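Local structure of transcriptional regulator ComR (Streptococcus vestibularis F0396, 6HU8) at residues R10-T13 against E14-C17; I72-D76 against T77-M81; K94-V97 against K98-L101; F223-F226 against L227-I230. The protein regulates competence in streptococci as a peptide-responsive transcription factor of the RNPP family, probably binding DNA through its helix-turn-helix domain. All blocks are in the same frame, centred on the assembly; numbering follows the deposited sequence.

All four contacts are local, each joining residues three to five apart along the chain, and none touches another. Contact 1 lies on helix 3-17, which packs on helices of the helix-turn-helix region, and is partly buried; its chemistry is charged, with a lysine-glutamate bridge on the outer side. Contacts 2 and 3 are surface contacts, one at the start of helix 76-87, the other in the next helix, 94-111, with centres about 23 Å apart: contact 2 packs an isoleucine against two tyrosines, while contact 3 relies on a glutamine amide reaching back to a backbone carbonyl. Contact 4, partly buried, opens helix 226-240 with an aromatic and aliphatic pair, its centre about 49 Å from that of contact 1.

Contact 1 of 4, residues R10-T13 against E14-C17; sequences RIKT and EREC
Lys-12 and Glu-16, one helical turn apart, form the charged link of this piece of helix 3-17. Lys-12 NZ stands 3.0 Å from Glu-16 OE2 in a salt bridge that is also a hydrogen bond; the ammonium comes to the syn side of the carboxylate, 27° out of its plane. The lysine leaves the backbone with CG opposite its own N (chi1 -178°), then bends at its third and fourth torsions, which brings NZ round to the glutamate. Glu-16 runs out extended beyond CG, and its OE2 also lies 3.8 Å from Lys-12 CG.

A looser contact joins Lys-12 to Arg-15, where CG of the lysine is 4.0 Å from NH2 of the arginine. The two cations do not meet: Lys-12 NZ and Arg-15 NH2 are 5.3 Å apart, and the carboxylates of Glu-16 and of Glu-41, the salt-bridge partner of Arg-15, would be expected to ease any repulsion.

The backbone supplies the regular ladder of an alpha helix. Glu-14 N, Arg-15 N and Glu-16 N bond to the carbonyls of Arg-10, Ile-11 and Lys-12, and the last rung, Cys-17 N to Thr-13 O, is 2.8 Å long.

Around this turn, Arg-15 also reaches Met-20 O by a hydrogen bond, while Arg-10 pairs with Asp-70. Ile-11 is buried between helices 34-41 and 49-59, against Leu-37, Ile-40, Leu-52 and Ile-55, so one flank of helix 3-17 packs into the Cro/C1-type helix-turn-helix domain.

Contact 2 of 4, residues I72-D76 against T77-M81; sequences IEIPD and TYYEM
The chain runs extended through Ile-74 and Pro-75 and then turns into helix 76-87, with Pro-75 at the N-cap: its carbonyl takes a weak bond from Tyr-78 N (3.1 Å), and the first full turn closes with Glu-80 N on Asp-76 O at 3.0 Å.

Ile-74 meets both tyrosines of the first turn. Its CG2 runs beside Tyr-78, 3.5 Å from CD2, approaching the ring obliquely. The side chain crosses Tyr-79 at about a right angle, CB 3.8 Å from Tyr-79 CE2 and CD1 3.3 Å from OH. With CG1 opposite the carbonyl carbon (chi1 -51°) and CG2 opposite the backbone N, CG2 is sent to Tyr-78 and CD1 to the Tyr-79 hydroxyl.

Helix 76-87 belongs to the ComR tetratricopeptide family region, and the Ile-74/Tyr-79 pair, the residue ahead of the N-cap packing on the fourth residue after it, is a hydrophobic staple. Tyr-78 CD2 also sits 3.9 Å above one face of the Tyr-79 ring, toward its rim. The Tyr-78 hydroxyl is hydrogen-bonded to Glu-119, and Ile-74 rests on Pro-116. At the ring edge of Tyr-79, near its plane, lies Asp-76 CA.

Contact 3 of 4, residues K94-V97 against K98-L101; sequences KERV and KQKL
Gln-99 folds back along the first turns of helix 94-111 and holds the carbonyl of Glu-95. Starting at CB, the side chain passes 3.3 Å from Arg-96 O; CG then comes 3.6 Å from Glu-95 O, and CD follows at a similar distance. At the tip, NE2 donates to Glu-95 O at 2.9 Å, almost straight at 175°, with the oxygen lying in the plane of the amide. A chi1 of -90° swings CG back along the helix, and the extended chain beyond it carries NE2 that far. The same amide nitrogen is 3.3 Å from Arg-96 CA and touches CG of Glu-95.

Glu-95 O is therefore gripped twice by one residue, since Gln-99 N also bonds to it; the two donors come from opposite faces of the carbonyl plane, each well out of it. The other backbone rungs are helical, Lys-98 to Lys-94, Lys-100 to Arg-96 and Leu-101 to Val-97. Further along, Val-97 and Leu-101 lie side by side, pointing the same way, CG1 of the first 3.9 Å from CD1 of the second.

Asp-93 accepts from Arg-96 N just ahead of the helix. Arg-96 and Lys-100 reach back to the carbonyls of Pro-89 and Phe-88 in the loop after helix 76-87, and Lys-100 and Leu-101 rest on Leu-130 of helix 117-131.

Contact 4 of 4, residues F223-F226 against L227-I230; sequences FKDF and LTVI
The ring of Phe-226 is approached obliquely by Ile-230 CG1, which stands 3.7 Å from CE1, and by the backbone N of Leu-227; it also stacks with the ring of Tyr-256 in helix 246-261. Ile-230 CD1 is equally near CE1 and slightly further from CZ, so the CG1-CD1 branch follows the CD1-CE1-CZ side of the ring. Phe-226 sends CG out opposite its backbone N (chi1 -174°), which tips the ring forward along the helix to where Ile-230 arrives a turn later. Leu-227 adds a looser touch, its CD2 4.3 Å from Phe-226 CD1.

Asp-225 and Thr-228 run side by side, pointing the same way, with Asp-225 OD1 3.9 Å from Thr-228 OG1. Asp-225 stands at the N-cap, though its side chain makes no capping bond; its carbonyl takes the first helical bond, from Val-229 N at 3.0 Å, and a weak one from Thr-228 N. Ile-230 N then bonds to Phe-226 O.

Phe-226 and Val-229 pack against helix 200-219 while Ile-230 meets Val-249 of helix 246-261. A type II turn from Phe-223 to Phe-226 leads straight into the helix, an arrangement that fits the tight inter-helix connections of the tetratricopeptide-like region of ComR.

Contact 1 of 4, residues R10-T13 against E14-C17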
loop_
_atom_site.group_PDB
_atom_site.type_symbol
_atom_site.label_atom_id
_atom_site.label_comp_id
_atom_site.label_asym_id
_atom_site.label_seq_id
_atom_site.Cartn_x
_atom_site.Cartn_y
_atom_site.Cartn_z
ATOM N N ARG A 10 -9.691 -6.331 29.193
ATOM C CA ARG A 10 -8.563 -6.091 30.100
ATOM C C ARG A 10 -7.994 -4.697 29.917
ATOM O O ARG A 10 -7.669 -4.010 30.882
ATOM C CB ARG A 10 -7.462 -7.127 29.889
ATOM C CG ARG A 10 -7.656 -8.365 30.729
ATOM C CD ARG A 10 -6.546 -9.357 30.505
ATOM N NE ARG A 10 -7.066 -10.722 30.443
ATOM C CZ ARG A 10 -7.151 -11.450 29.331
ATOM N NH1 ARG A 10 -7.641 -12.683 29.392
ATOM N NH2 ARG A 10 -6.733 -10.960 28.159
ATOM N N ILE A 11 -7.871 -4.287 28.662
ATOM C CA ILE A 11 -7.398 -2.956 28.348
ATOM C C ILE A 11 -8.361 -1.911 28.891
ATOM O O ILE A 11 -7.951 -0.938 29.539
ATOM C CB ILE A 11 -7.235 -2.775 26.832
ATOM C CG1 ILE A 11 -6.037 -3.596 26.324
ATOM C CG2 ILE A 11 -7.072 -1.309 26.495
ATOM C CD1 ILE A 11 -5.981 -3.722 24.791
ATOM N N LYS A 12 -9.643 -2.116 28.607
ATOM C CA LYS A 12 -10.670 -1.184 29.033
ATOM C C LYS A 12 -10.752 -1.089 30.555
ATOM O O LYS A 12 -10.909 0.013 31.106
ATOM C CB LYS A 12 -12.031 -1.591 28.461
ATOM C CG LYS A 12 -13.171 -0.633 28.821
ATOM C CD LYS A 12 -14.378 -0.892 27.934
ATOM C CE LYS A 12 -15.596 -1.322 28.733
ATOM N NZ LYS A 12 -16.340 -0.155 29.291
ATOM N N THR A 13 -10.655 -2.231 31.236
ATOM C CA THR A 13 -10.764 -2.234 32.694
ATOM C C THR A 13 -9.604 -1.474 33.322
ATOM O O THR A 13 -9.801 -0.695 34.255
ATOM C CB THR A 13 -10.825 -3.664 33.263
ATOM O OG1 THR A 13 -12.039 -4.282 32.833
ATOM C CG2 THR A 13 -10.815 -3.644 34.783
ATOM N N GLU A 14 -8.408 -1.657 32.788
ATOM C CA GLU A 14 -7.240 -0.990 33.359
ATOM C C GLU A 14 -7.238 0.515 33.075
ATOM O O GLU A 14 -6.866 1.319 33.938
ATOM C CB GLU A 14 -5.957 -1.620 32.830
ATOM C CG GLU A 14 -4.695 -1.006 33.390
ATOM C CD GLU A 14 -4.547 -1.249 34.881
ATOM O OE1 GLU A 14 -4.080 -0.328 35.587
ATOM O OE2 GLU A 14 -4.896 -2.363 35.342
ATOM N N ARG A 15 -7.633 0.891 31.858
ATOM C CA ARG A 15 -7.767 2.302 31.518
ATOM C C ARG A 15 -8.724 2.998 32.490
ATOM O O ARG A 15 -8.413 4.073 33.027
ATOM C CB ARG A 15 -8.265 2.470 30.072
ATOM C CG ARG A 15 -8.392 3.933 29.649
ATOM C CD ARG A 15 -8.866 4.118 28.213
ATOM N NE ARG A 15 -10.136 3.443 27.932
ATOM C CZ ARG A 15 -11.333 3.869 28.329
ATOM N NH1 ARG A 15 -11.446 4.965 29.072
ATOM N NH2 ARG A 15 -12.425 3.183 28.008
ATOM N N GLU A 16 -9.885 2.385 32.707
ATOM C CA GLU A 16 -10.905 2.956 33.590
ATOM C C GLU A 16 -10.424 2.975 35.027
ATOM O O GLU A 16 -10.622 3.944 35.742
ATOM C CB GLU A 16 -12.211 2.174 33.487
ATOM C CG GLU A 16 -13.001 2.522 32.233
ATOM C CD GLU A 16 -14.170 1.586 31.990
ATOM O OE1 GLU A 16 -14.312 0.593 32.741
ATOM O OE2 GLU A 16 -14.940 1.849 31.038
ATOM N N CYS A 17 -9.773 1.892 35.432
ATOM C CA CYS A 17 -9.153 1.811 36.744
ATOM C C CYS A 17 -8.257 3.025 36.996
ATOM O O CYS A 17 -8.200 3.537 38.101
ATOM C CB CYS A 17 -8.342 0.514 36.853
ATOM S SG CYS A 17 -8.010 -0.006 38.530
#

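Contact 2 of 4, residues I72-D76 against T77-M81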
loop_
_atom_site.group_PDB
_atom_site.type_symbol
_atom_site.label_atom_id
_atom_site.label_comp_id
_atom_site.label_asym_id
_atom_site.label_seq_id
_atom_site.Cartn_x
_atom_site.Cartn_y
_atom_site.Cartn_z
ATOM N N ILE A 72 -1.329 -12.456 20.907
ATOM C CA ILE A 72 -1.591 -11.711 19.676
ATOM C C ILE A 72 -0.592 -12.061 18.584
ATOM O O ILE A 72 -0.533 -11.384 17.554
ATOM C CB ILE A 72 -1.528 -10.195 19.882
ATOM C CG1 ILE A 72 -0.181 -9.813 20.497
ATOM C CG2 ILE A 72 -2.696 -9.729 20.730
ATOM C CD1 ILE A 72 0.104 -8.335 20.455
ATOM N N GLU A 73 0.203 -13.104 18.800
ATOM C CA GLU A 73 1.239 -13.413 17.829
ATOM C C GLU A 73 0.697 -14.167 16.613
ATOM O O GLU A 73 -0.270 -14.938 16.687
ATOM C CB GLU A 73 2.376 -14.203 18.483
ATOM C CG GLU A 73 2.083 -15.657 18.732
ATOM C CD GLU A 73 3.197 -16.306 19.520
ATOM O OE1 GLU A 73 3.815 -15.599 20.346
ATOM O OE2 GLU A 73 3.460 -17.509 19.316
ATOM N N ILE A 74 1.360 -13.921 15.490
ATOM C CA ILE A 74 0.927 -14.375 14.186
ATOM C C ILE A 74 1.898 -15.450 13.705
ATOM O O ILE A 74 3.110 -15.283 13.803
ATOM C CB ILE A 74 0.866 -13.182 13.203
ATOM C CG1 ILE A 74 0.056 -12.030 13.820
ATOM C CG2 ILE A 74 0.303 -13.597 11.851
ATOM C CD1 ILE A 74 0.127 -10.738 13.010
ATOM N N PRO A 75 1.366 -16.582 13.230
ATOM C CA PRO A 75 2.227 -17.691 12.786
ATOM C C PRO A 75 3.143 -17.317 11.610
ATOM O O PRO A 75 2.759 -16.504 10.770
ATOM C CB PRO A 75 1.221 -18.771 12.365
ATOM C CG PRO A 75 -0.039 -18.446 13.123
ATOM C CD PRO A 75 -0.066 -16.940 13.226
ATOM N N ASP A 76 4.330 -17.916 11.555
ATOM C CA ASP A 76 5.255 -17.706 10.444
ATOM C C ASP A 76 4.588 -17.996 9.098
ATOM O O ASP A 76 4.883 -17.347 8.111
ATOM C CB ASP A 76 6.506 -18.584 10.596
ATOM C CG ASP A 76 7.441 -18.094 11.690
ATOM O OD1 ASP A 76 7.263 -16.948 12.158
ATOM O OD2 ASP A 76 8.367 -18.847 12.067
ATOM N N THR A 77 3.689 -18.971 9.081
ATOM C CA THR A 77 2.988 -19.384 7.869
ATOM C C THR A 77 2.169 -18.246 7.232
ATOM O O THR A 77 2.074 -18.139 6.004
ATOM C CB THR A 77 2.050 -20.559 8.174
ATOM O OG1 THR A 77 1.264 -20.234 9.326
ATOM C CG2 THR A 77 2.846 -21.833 8.463
ATOM N N TYR A 78 1.571 -17.406 8.074
ATOM C CA TYR A 78 0.833 -16.253 7.563
ATOM C C TYR A 78 1.766 -15.339 6.784
ATOM O O TYR A 78 1.487 -14.958 5.640
ATOM C CB TYR A 78 0.170 -15.461 8.691
ATOM C CG TYR A 78 -0.288 -14.103 8.201
ATOM C CD1 TYR A 78 -1.447 -13.979 7.446
ATOM C CD2 TYR A 78 0.462 -12.959 8.447
ATOM C CE1 TYR A 78 -1.871 -12.743 6.976
ATOM C CE2 TYR A 78 0.053 -11.712 7.974
ATOM C CZ TYR A 78 -1.115 -11.614 7.241
ATOM O OH TYR A 78 -1.541 -10.390 6.768
ATOM N N TYR A 79 2.876 -14.980 7.416
ATOM C CA TYR A 79 3.824 -14.079 6.790
ATOM C C TYR A 79 4.362 -14.653 5.490
ATOM O O TYR A 79 4.594 -13.916 4.556
ATOM C CB TYR A 79 4.969 -13.751 7.746
ATOM C CG TYR A 79 4.517 -12.902 8.898
ATOM C CD1 TYR A 79 4.101 -11.593 8.689
ATOM C CD2 TYR A 79 4.481 -13.409 10.194
ATOM C CE1 TYR A 79 3.678 -10.809 9.731
ATOM C CE2 TYR A 79 4.058 -12.630 11.248
ATOM C CZ TYR A 79 3.655 -11.330 11.010
ATOM O OH TYR A 79 3.230 -10.543 12.052
ATOM N N GLU A 80 4.541 -15.968 5.422
ATOM C CA GLU A 80 5.039 -16.584 4.193
ATOM C C GLU A 80 4.031 -16.429 3.067
ATOM O O GLU A 80 4.399 -16.115 1.934
ATOM C CB GLU A 80 5.348 -18.072 4.409
ATOM C CG GLU A 80 6.493 -18.336 5.371
ATOM C CD GLU A 80 6.553 -19.794 5.823
ATOM O OE1 GLU A 80 6.060 -20.672 5.077
ATOM O OE2 GLU A 80 7.073 -20.056 6.931
ATOM N N MET A 81 2.757 -16.646 3.383
ATOM C CA MET A 81 1.706 -16.529 2.376
ATOM C C MET A 81 1.447 -15.076 1.988
ATOM O O MET A 81 1.176 -14.782 0.820
ATOM C CB MET A 81 0.417 -17.174 2.870
ATOM C CG MET A 81 0.542 -18.669 3.080
ATOM S SD MET A 81 -0.964 -19.397 3.739
ATOM C CE MET A 81 -2.098 -19.140 2.379
#

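Contact 3 of 4, residues K94-V97 against K98-L101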
loop_
_atom_site.group_PDB
_atom_site.type_symbol
_atom_site.label_atom_id
_atom_site.label_comp_id
_atom_site.label_asym_id
_atom_site.label_seq_id
_atom_site.Cartn_x
_atom_site.Cartn_y
_atom_site.Cartn_z
ATOM N N LYS A 94 -5.930 -10.915 -16.570
ATOM C CA LYS A 94 -7.087 -11.225 -15.742
ATOM C C LYS A 94 -7.106 -12.659 -15.200
ATOM O O LYS A 94 -7.838 -12.951 -14.252
ATOM C CB LYS A 94 -8.360 -10.914 -16.533
ATOM C CG LYS A 94 -8.507 -9.411 -16.791
ATOM C CD LYS A 94 -9.464 -9.075 -17.925
ATOM C CE LYS A 94 -9.472 -7.571 -18.172
ATOM N NZ LYS A 94 -10.771 -7.066 -18.706
ATOM N N GLU A 95 -6.290 -13.546 -15.761
ATOM C CA GLU A 95 -6.166 -14.885 -15.181
ATOM C C GLU A 95 -5.226 -14.866 -13.963
ATOM O O GLU A 95 -5.397 -15.633 -13.005
ATOM C CB GLU A 95 -5.676 -15.894 -16.224
ATOM C CG GLU A 95 -5.133 -17.185 -15.618
ATOM C CD GLU A 95 -5.591 -18.426 -16.361
ATOM O OE1 GLU A 95 -5.955 -18.304 -17.551
ATOM O OE2 GLU A 95 -5.598 -19.520 -15.749
ATOM N N ARG A 96 -4.238 -13.977 -14.007
ATOM C CA ARG A 96 -3.342 -13.762 -12.874
ATOM C C ARG A 96 -4.079 -13.014 -11.759
ATOM O O ARG A 96 -3.925 -13.328 -10.581
ATOM C CB ARG A 96 -2.093 -12.981 -13.302
ATOM C CG ARG A 96 -1.172 -13.734 -14.259
ATOM C CD ARG A 96 0.068 -12.909 -14.595
ATOM N NE ARG A 96 1.051 -12.920 -13.511
ATOM C CZ ARG A 96 2.228 -13.543 -13.566
ATOM N NH1 ARG A 96 2.586 -14.208 -14.662
ATOM N NH2 ARG A 96 3.055 -13.495 -12.526
ATOM N N VAL A 97 -4.876 -12.025 -12.149
ATOM C CA VAL A 97 -5.684 -11.273 -11.205
ATOM C C VAL A 97 -6.575 -12.219 -10.404
ATOM O O VAL A 97 -6.669 -12.103 -9.185
ATOM C CB VAL A 97 -6.541 -10.216 -11.919
ATOM C CG1 VAL A 97 -7.576 -9.624 -10.963
ATOM C CG2 VAL A 97 -5.653 -9.123 -12.493
ATOM N N LYS A 98 -7.191 -13.180 -11.083
ATOM C CA LYS A 98 -8.004 -14.178 -10.401
ATOM C C LYS A 98 -7.165 -15.020 -9.446
ATOM O O LYS A 98 -7.597 -15.332 -8.335
ATOM C CB LYS A 98 -8.708 -15.089 -11.405
ATOM C CG LYS A 98 -9.436 -16.252 -10.756
ATOM C CD LYS A 98 -9.133 -17.552 -11.474
ATOM C CE LYS A 98 -9.726 -18.756 -10.757
ATOM N NZ LYS A 98 -8.736 -19.426 -9.866
ATOM N N GLN A 99 -5.971 -15.399 -9.892
ATOM C CA GLN A 99 -5.059 -16.186 -9.066
ATOM C C GLN A 99 -4.741 -15.459 -7.772
ATOM O O GLN A 99 -4.755 -16.058 -6.706
ATOM C CB GLN A 99 -3.761 -16.485 -9.813
ATOM C CG GLN A 99 -3.781 -17.772 -10.607
ATOM C CD GLN A 99 -2.702 -17.806 -11.674
ATOM O OE1 GLN A 99 -1.691 -18.492 -11.528
ATOM N NE2 GLN A 99 -2.915 -17.064 -12.760
ATOM N N LYS A 100 -4.461 -14.163 -7.891
ATOM C CA LYS A 100 -4.096 -13.331 -6.753
ATOM C C LYS A 100 -5.272 -13.147 -5.800
ATOM O O LYS A 100 -5.099 -13.199 -4.585
ATOM C CB LYS A 100 -3.578 -11.965 -7.226
ATOM C CG LYS A 100 -2.772 -11.214 -6.172
ATOM C CD LYS A 100 -1.809 -10.208 -6.797
ATOM C CE LYS A 100 -1.098 -9.376 -5.733
ATOM N NZ LYS A 100 -0.079 -8.456 -6.323
ATOM N N LEU A 101 -6.466 -12.931 -6.345
ATOM C CA LEU A 101 -7.654 -12.805 -5.504
ATOM C C LEU A 101 -7.920 -14.113 -4.758
ATOM O O LEU A 101 -8.343 -14.100 -3.602
ATOM C CB LEU A 101 -8.870 -12.393 -6.336
ATOM C CG LEU A 101 -8.780 -11.025 -7.012
ATOM C CD1 LEU A 101 -9.844 -10.910 -8.087
ATOM C CD2 LEU A 101 -8.927 -9.907 -6.001
#

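Contact 4 of 4, residues F223-F226 against L227-I230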
loop_
_atom_site.group_PDB
_atom_site.type_symbol
_atom_site.label_atom_id
_atom_site.label_comp_id
_atom_site.label_asym_id
_atom_site.label_seq_id
_atom_site.Cartn_x
_atom_site.Cartn_y
_atom_site.Cartn_z
ATOM N N PHE A 223 3.590 18.026 -12.628
ATOM C CA PHE A 223 4.751 17.508 -13.352
ATOM C C PHE A 223 6.087 17.726 -12.641
ATOM O O PHE A 223 7.117 17.178 -13.071
ATOM C CB PHE A 223 4.793 18.105 -14.761
ATOM C CG PHE A 223 3.768 17.517 -15.691
ATOM C CD1 PHE A 223 3.868 16.204 -16.101
ATOM C CD2 PHE A 223 2.691 18.264 -16.123
ATOM C CE1 PHE A 223 2.927 15.651 -16.946
ATOM C CE2 PHE A 223 1.746 17.717 -16.963
ATOM C CZ PHE A 223 1.871 16.407 -17.379
ATOM N N LYS A 224 6.078 18.488 -11.544
ATOM C CA LYS A 224 7.309 18.697 -10.782
ATOM C C LYS A 224 7.836 17.361 -10.259
ATOM O O LYS A 224 7.063 16.533 -9.780
ATOM C CB LYS A 224 7.092 19.675 -9.626
ATOM C CG LYS A 224 6.101 19.197 -8.553
ATOM C CD LYS A 224 6.461 19.755 -7.178
ATOM C CE LYS A 224 5.286 19.662 -6.204
ATOM N NZ LYS A 224 4.182 20.583 -6.607
ATOM N N ASP A 225 9.148 17.157 -10.391
ATOM C CA ASP A 225 9.830 15.932 -9.961
ATOM C C ASP A 225 9.418 14.660 -10.722
ATOM O O ASP A 225 9.702 13.548 -10.245
ATOM C CB ASP A 225 9.622 15.691 -8.454
ATOM C CG ASP A 225 10.267 16.762 -7.598
ATOM O OD1 ASP A 225 11.486 16.656 -7.330
ATOM O OD2 ASP A 225 9.551 17.706 -7.196
ATOM N N PHE A 226 8.768 14.798 -11.884
ATOM C CA PHE A 226 8.285 13.609 -12.594
ATOM C C PHE A 226 9.438 12.661 -12.940
ATOM O O PHE A 226 9.318 11.449 -12.760
ATOM C CB PHE A 226 7.518 13.972 -13.878
ATOM C CG PHE A 226 6.889 12.775 -14.564
ATOM C CD1 PHE A 226 7.609 12.027 -15.493
ATOM C CD2 PHE A 226 5.588 12.395 -14.274
ATOM C CE1 PHE A 226 7.042 10.920 -16.110
ATOM C CE2 PHE A 226 5.011 11.288 -14.888
ATOM C CZ PHE A 226 5.744 10.552 -15.810
ATOM N N LEU A 227 10.554 13.206 -13.419
ATOM C CA LEU A 227 11.682 12.358 -13.801
ATOM C C LEU A 227 12.368 11.797 -12.561
ATOM O O LEU A 227 13.057 10.786 -12.630
ATOM C CB LEU A 227 12.678 13.128 -14.667
ATOM C CG LEU A 227 12.150 13.598 -16.023
ATOM C CD1 LEU A 227 13.224 14.389 -16.773
ATOM C CD2 LEU A 227 11.681 12.405 -16.848
ATOM N N THR A 228 12.173 12.445 -11.421
ATOM C CA THR A 228 12.688 11.900 -10.169
ATOM C C THR A 228 11.896 10.638 -9.803
ATOM O O THR A 228 12.458 9.657 -9.293
ATOM C CB THR A 228 12.637 12.934 -9.035
ATOM O OG1 THR A 228 13.509 14.018 -9.366
ATOM C CG2 THR A 228 13.117 12.324 -7.734
ATOM N N VAL A 229 10.601 10.649 -10.106
ATOM C CA VAL A 229 9.795 9.447 -9.929
ATOM C C VAL A 229 10.239 8.352 -10.897
ATOM O O VAL A 229 10.350 7.186 -10.510
ATOM C CB VAL A 229 8.298 9.722 -10.123
ATOM C CG1 VAL A 229 7.505 8.437 -9.990
ATOM C CG2 VAL A 229 7.811 10.760 -9.117
ATOM N N ILE A 230 10.501 8.709 -12.151
ATOM C CA ILE A 230 11.002 7.718 -13.114
ATOM C C ILE A 230 12.298 7.102 -12.609
ATOM O O ILE A 230 12.499 5.888 -12.685
ATOM C CB ILE A 230 11.241 8.337 -14.520
ATOM C CG1 ILE A 230 9.922 8.880 -15.098
ATOM C CG2 ILE A 230 11.918 7.319 -15.464
ATOM C CD1 ILE A 230 8.865 7.796 -15.325
#